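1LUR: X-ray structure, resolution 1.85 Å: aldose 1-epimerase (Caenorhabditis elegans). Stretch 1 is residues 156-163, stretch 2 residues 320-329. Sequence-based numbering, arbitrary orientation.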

ATOM      1  N   GLU A 156      -5.363 -10.175  -0.291  1.00 26.22           N
ATOM      2  CA  GLU A 156      -4.456 -11.298  -0.143  1.00 27.84           C
ATOM      3  C   GLU A 156      -3.387 -11.157  -1.205  1.00 27.80           C
ATOM      4  O   GLU A 156      -3.680 -10.801  -2.344  1.00 26.42           O
ATOM      5  CB  GLU A 156      -5.179 -12.618  -0.357  1.00 30.99           C
ATOM      6  CG  GLU A 156      -6.186 -12.962   0.707  1.00 35.05           C
ATOM      7  CD  GLU A 156      -7.072 -14.106   0.276  1.00 38.46           C
ATOM      8  OE1 GLU A 156      -6.537 -15.205  -0.011  1.00 42.38           O
ATOM      9  OE2 GLU A 156      -8.301 -13.903   0.214  1.00 41.23           O
ATOM     10  N   HIS A 157      -2.151 -11.430  -0.815  1.00 26.07           N
ATOM     11  CA  HIS A 157      -1.016 -11.346  -1.716  1.00 25.02           C
ATOM     12  C   HIS A 157      -0.403 -12.743  -1.742  1.00 24.48           C
ATOM     13  O   HIS A 157       0.035 -13.246  -0.718  1.00 24.95           O
ATOM     14  CB  HIS A 157      -0.004 -10.322  -1.185  1.00 25.10           C
ATOM     15  CG  HIS A 157      -0.422  -8.899  -1.382  1.00 24.81           C
ATOM     16  ND1 HIS A 157       0.229  -7.842  -0.781  1.00 23.21           N
ATOM     17  CD2 HIS A 157      -1.402  -8.354  -2.142  1.00 23.56           C
ATOM     18  CE1 HIS A 157      -0.329  -6.708  -1.165  1.00 23.89           C
ATOM     19  NE2 HIS A 157      -1.321  -6.991  -1.993  1.00 26.51           N
ATOM     20  N   HIS A 158      -0.394 -13.372  -2.912  1.00 24.55           N
ATOM     21  CA  HIS A 158       0.161 -14.709  -3.054  1.00 26.40           C
ATOM     22  C   HIS A 158       1.113 -14.771  -4.243  1.00 25.83           C
ATOM     23  O   HIS A 158       0.961 -14.015  -5.198  1.00 25.84           O
ATOM     24  CB  HIS A 158      -0.969 -15.723  -3.265  1.00 29.00           C
ATOM     25  CG  HIS A 158      -0.486 -17.111  -3.555  1.00 31.81           C
ATOM     26  ND1 HIS A 158       0.022 -17.945  -2.579  1.00 32.95           N
ATOM     27  CD2 HIS A 158      -0.413 -17.803  -4.717  1.00 31.60           C
ATOM     28  CE1 HIS A 158       0.386 -19.090  -3.128  1.00 33.18           C
ATOM     29  NE2 HIS A 158       0.132 -19.030  -4.425  1.00 34.79           N
ATOM     30  N   ALA A 159       2.083 -15.677  -4.186  1.00 26.64           N
ATOM     31  CA  ALA A 159       3.035 -15.811  -5.281  1.00 26.34           C
ATOM     32  C   ALA A 159       3.924 -17.039  -5.177  1.00 27.54           C
ATOM     33  O   ALA A 159       4.137 -17.585  -4.095  1.00 27.58           O
ATOM     34  CB  ALA A 159       3.909 -14.554  -5.381  1.00 26.89           C
ATOM     35  N   THR A 160       4.437 -17.456  -6.331  1.00 27.86           N
ATOM     36  CA  THR A 160       5.326 -18.604  -6.449  1.00 27.85           C
ATOM     37  C   THR A 160       6.347 -18.224  -7.520  1.00 28.65           C
ATOM     38  O   THR A 160       6.171 -17.222  -8.224  1.00 25.38           O
ATOM     39  CB  THR A 160       4.574 -19.875  -6.889  1.00 29.28           C
ATOM     40  OG1 THR A 160       3.872 -19.621  -8.109  1.00 29.67           O
ATOM     41  CG2 THR A 160       3.582 -20.297  -5.822  1.00 30.20           C
ATOM     42  N   CYS A 161       7.413 -19.006  -7.644  1.00 29.91           N
ATOM     43  CA  CYS A 161       8.437 -18.714  -8.645  1.00 30.40           C
ATOM     44  C   CYS A 161       9.117 -19.981  -9.155  1.00 31.98           C
ATOM     45  O   CYS A 161       9.038 -21.044  -8.534  1.00 30.73           O
ATOM     46  CB  CYS A 161       9.511 -17.797  -8.060  1.00 28.81           C
ATOM     47  SG  CYS A 161      10.546 -18.623  -6.821  1.00 30.90           S
ATOM     48  N   ASP A 162       9.787 -19.846 -10.293  1.00 32.07           N
ATOM     49  CA  ASP A 162      10.501 -20.954 -10.914  1.00 33.31           C
ATOM     50  C   ASP A 162      11.980 -20.673 -10.715  1.00 33.90           C
ATOM     51  O   ASP A 162      12.806 -21.582 -10.706  1.00 34.33           O
ATOM     52  CB  ASP A 162      10.194 -21.023 -12.411  1.00 33.55           C
ATOM     53  CG  ASP A 162       8.762 -21.418 -12.693  1.00 34.20           C
ATOM     54  OD1 ASP A 162       8.331 -22.466 -12.180  1.00 34.65           O
ATOM     55  OD2 ASP A 162       8.070 -20.687 -13.432  1.00 35.40           O
ATOM     56  N   THR A 163      12.295 -19.393 -10.554  1.00 33.51           N
ATOM     57  CA  THR A 163      13.663 -18.937 -10.355  1.00 32.58           C
ATOM     58  C   THR A 163      13.703 -18.044  -9.110  1.00 31.02           C
ATOM     59  O   THR A 163      12.827 -17.198  -8.923  1.00 29.42           O
ATOM     60  CB  THR A 163      14.134 -18.135 -11.578  1.00 32.51           C
ATOM     61  OG1 THR A 163      13.821 -18.869 -12.768  1.00 36.06           O
ATOM     62  CG2 THR A 163      15.637 -17.896 -11.522  1.00 33.15           C
ATOM     63  N   SER A 320      13.354 -12.787   0.040  1.00 25.06           N
ATOM     64  CA  SER A 320      13.589 -13.636  -1.112  1.00 25.78           C
ATOM     65  C   SER A 320      12.391 -14.566  -1.277  1.00 26.32           C
ATOM     66  O   SER A 320      11.682 -14.857  -0.313  1.00 27.42           O
ATOM     67  CB  SER A 320      14.863 -14.467  -0.919  1.00 27.11           C
ATOM     68  OG  SER A 320      14.744 -15.322   0.203  1.00 32.25           O
ATOM     69  N   LEU A 321      12.155 -14.995  -2.509  1.00 25.70           N
ATOM     70  CA  LEU A 321      11.061 -15.900  -2.848  1.00 26.30           C
ATOM     71  C   LEU A 321      11.770 -16.962  -3.681  1.00 27.34           C
ATOM     72  O   LEU A 321      12.261 -16.670  -4.773  1.00 26.49           O
ATOM     73  CB  LEU A 321       9.996 -15.195  -3.688  1.00 24.92           C
ATOM     74  CG  LEU A 321       8.876 -16.107  -4.196  1.00 26.07           C
ATOM     75  CD1 LEU A 321       8.165 -16.765  -3.002  1.00 25.61           C
ATOM     76  CD2 LEU A 321       7.888 -15.301  -5.024  1.00 26.17           C
ATOM     77  N   ARG A 322      11.829 -18.187  -3.158  1.00 27.27           N
ATOM     78  CA  ARG A 322      12.497 -19.280  -3.856  1.00 28.93           C
ATOM     79  C   ARG A 322      11.559 -20.407  -4.287  1.00 31.45           C
ATOM     80  O   ARG A 322      10.512 -20.622  -3.671  1.00 29.17           O
ATOM     81  CB  ARG A 322      13.606 -19.819  -2.955  1.00 28.79           C
ATOM     82  CG  ARG A 322      14.573 -18.721  -2.525  1.00 28.35           C
ATOM     83  CD  ARG A 322      15.571 -19.169  -1.471  1.00 29.26           C
ATOM     84  NE  ARG A 322      16.415 -18.051  -1.047  1.00 29.62           N
ATOM     85  CZ  ARG A 322      17.414 -17.542  -1.766  1.00 28.71           C
ATOM     86  NH1 ARG A 322      17.720 -18.055  -2.951  1.00 27.58           N
ATOM     87  NH2 ARG A 322      18.086 -16.493  -1.313  1.00 27.99           N
ATOM     88  N   PRO A 323      11.933 -21.137  -5.353  1.00 32.62           N
ATOM     89  CA  PRO A 323      11.158 -22.252  -5.910  1.00 34.59           C
ATOM     90  C   PRO A 323      10.637 -23.186  -4.832  1.00 35.64           C
ATOM     91  O   PRO A 323      11.372 -23.572  -3.926  1.00 37.25           O
ATOM     92  CB  PRO A 323      12.159 -22.937  -6.837  1.00 33.97           C
ATOM     93  CG  PRO A 323      12.996 -21.791  -7.318  1.00 34.37           C
ATOM     94  CD  PRO A 323      13.233 -21.017  -6.040  1.00 32.93           C
ATOM     95  N   GLY A 324       9.363 -23.546  -4.929  1.00 37.81           N
ATOM     96  CA  GLY A 324       8.785 -24.437  -3.943  1.00 38.65           C
ATOM     97  C   GLY A 324       8.107 -23.720  -2.794  1.00 39.50           C
ATOM     98  O   GLY A 324       7.217 -24.286  -2.156  1.00 40.35           O
ATOM     99  N   ASP A 325       8.516 -22.484  -2.513  1.00 37.62           N
ATOM    100  CA  ASP A 325       7.899 -21.743  -1.418  1.00 36.34           C
ATOM    101  C   ASP A 325       6.703 -20.939  -1.901  1.00 34.86           C
ATOM    102  O   ASP A 325       6.496 -20.761  -3.104  1.00 33.27           O
ATOM    103  CB  ASP A 325       8.902 -20.805  -0.745  1.00 37.31           C
ATOM    104  CG  ASP A 325      10.032 -21.550  -0.058  1.00 39.26           C
ATOM    105  OD1 ASP A 325       9.825 -22.714   0.356  1.00 41.52           O
ATOM    106  OD2 ASP A 325      11.124 -20.967   0.086  1.00 39.23           O
ATOM    107  N   HIS A 326       5.913 -20.458  -0.949  1.00 34.77           N
ATOM    108  CA  HIS A 326       4.739 -19.673  -1.275  1.00 34.01           C
ATOM    109  C   HIS A 326       4.732 -18.340  -0.552  1.00 33.45           C
ATOM    110  O   HIS A 326       4.810 -18.290   0.675  1.00 33.13           O
ATOM    111  CB  HIS A 326       3.454 -20.433  -0.915  1.00 36.27           C
ATOM    112  CG  HIS A 326       3.191 -21.628  -1.777  1.00 37.38           C
ATOM    113  ND1 HIS A 326       3.950 -22.777  -1.710  1.00 39.22           N
ATOM    114  CD2 HIS A 326       2.258 -21.850  -2.732  1.00 36.65           C
ATOM    115  CE1 HIS A 326       3.495 -23.655  -2.587  1.00 37.71           C
ATOM    116  NE2 HIS A 326       2.468 -23.117  -3.221  1.00 37.63           N
ATOM    117  N   TYR A 327       4.655 -17.256  -1.318  1.00 30.17           N
ATOM    118  CA  TYR A 327       4.622 -15.929  -0.726  1.00 27.65           C
ATOM    119  C   TYR A 327       3.155 -15.853  -0.324  1.00 26.75           C
ATOM    120  O   TYR A 327       2.272 -16.110  -1.148  1.00 23.97           O
ATOM    121  CB  TYR A 327       4.929 -14.865  -1.776  1.00 25.57           C
ATOM    122  CG  TYR A 327       4.886 -13.446  -1.259  1.00 21.96           C
ATOM    123  CD1 TYR A 327       6.061 -12.762  -0.931  1.00 20.73           C
ATOM    124  CD2 TYR A 327       3.675 -12.774  -1.140  1.00 21.04           C
ATOM    125  CE1 TYR A 327       6.023 -11.434  -0.506  1.00 19.35           C
ATOM    126  CE2 TYR A 327       3.618 -11.454  -0.718  1.00 22.60           C
ATOM    127  CZ  TYR A 327       4.795 -10.785  -0.406  1.00 21.52           C
ATOM    128  OH  TYR A 327       4.732  -9.466  -0.038  1.00 22.06           O
ATOM    129  N   CYS A 328       2.885 -15.508   0.929  1.00 25.81           N
ATOM    130  CA  CYS A 328       1.503 -15.428   1.378  1.00 28.44           C
ATOM    131  C   CYS A 328       1.346 -14.390   2.478  1.00 26.26           C
ATOM    132  O   CYS A 328       1.807 -14.592   3.594  1.00 26.19           O
ATOM    133  CB  CYS A 328       1.053 -16.806   1.887  1.00 31.32           C
ATOM    134  SG  CYS A 328      -0.736 -16.981   2.120  1.00 43.21           S
ATOM    135  N   GLN A 329       0.710 -13.272   2.148  1.00 26.51           N
ATOM    136  CA  GLN A 329       0.487 -12.194   3.112  1.00 25.61           C
ATOM    137  C   GLN A 329      -0.934 -11.686   2.928  1.00 27.12           C
ATOM    138  O   GLN A 329      -1.547 -11.907   1.884  1.00 27.97           O
ATOM    139  CB  GLN A 329       1.450 -11.025   2.865  1.00 25.50           C
ATOM    140  CG  GLN A 329       2.939 -11.363   2.916  1.00 25.53           C
ATOM    141  CD  GLN A 329       3.420 -11.774   4.300  1.00 28.19           C
ATOM    142  OE1 GLN A 329       2.987 -11.223   5.313  1.00 27.90           O
ATOM    143  NE2 GLN A 329       4.348 -12.726   4.343  1.00 27.65           N
TER

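How does the pairing begin? The strand 156-160 runs antiparallel to 327-329, at 174°. Glu-156 only brushes the partner, its CA 3.6 Å from Gln-329 O. His-157 and Gln-329 form a hydrogen-bonded pair: His-157 N donates to Gln-329 O (2.8 Å) and Gln-329 N to His-157 O (2.9 Å), both nearly straight.

What does His-158 do between two such pairs? Facing Cys-328 at a non-hydrogen-bonded position, it makes a CA-H...O contact from its CA to Tyr-327 O, 3.2 Å away. Its ring meets that of His-326 rim to rim, His-158 CE1 to His-326 CD2 at 3.4 Å, with neither ring over the other's face.

How does Ala-159 pair with Tyr-327? Tyr-327 N donates to Ala-159 O at 2.8 Å, while the return bond, Ala-159 N to Tyr-327 O, is longer (3.1 Å) and more bent, at 139°. Ala-159 CB packs 3.8 Å from Tyr-327 CB and 4.1 Å from Leu-321 CD2.

What continues the contact beyond the ladder? Thr-160 CG2 lies 3.7 Å from His-326 CD2. The CA-to-CB bond of Cys-161 then points toward stretch 2, its SG 4.0 Å from Leu-321 CG and 3.7 Å from Pro-323 CD; Pro-323 is the second residue of the type II turn from Arg-322 to Asp-325. The CA-to-CB bond of Asp-162 points away from stretch 2, yet its backbone O sits 3.4 Å from Pro-323 CG.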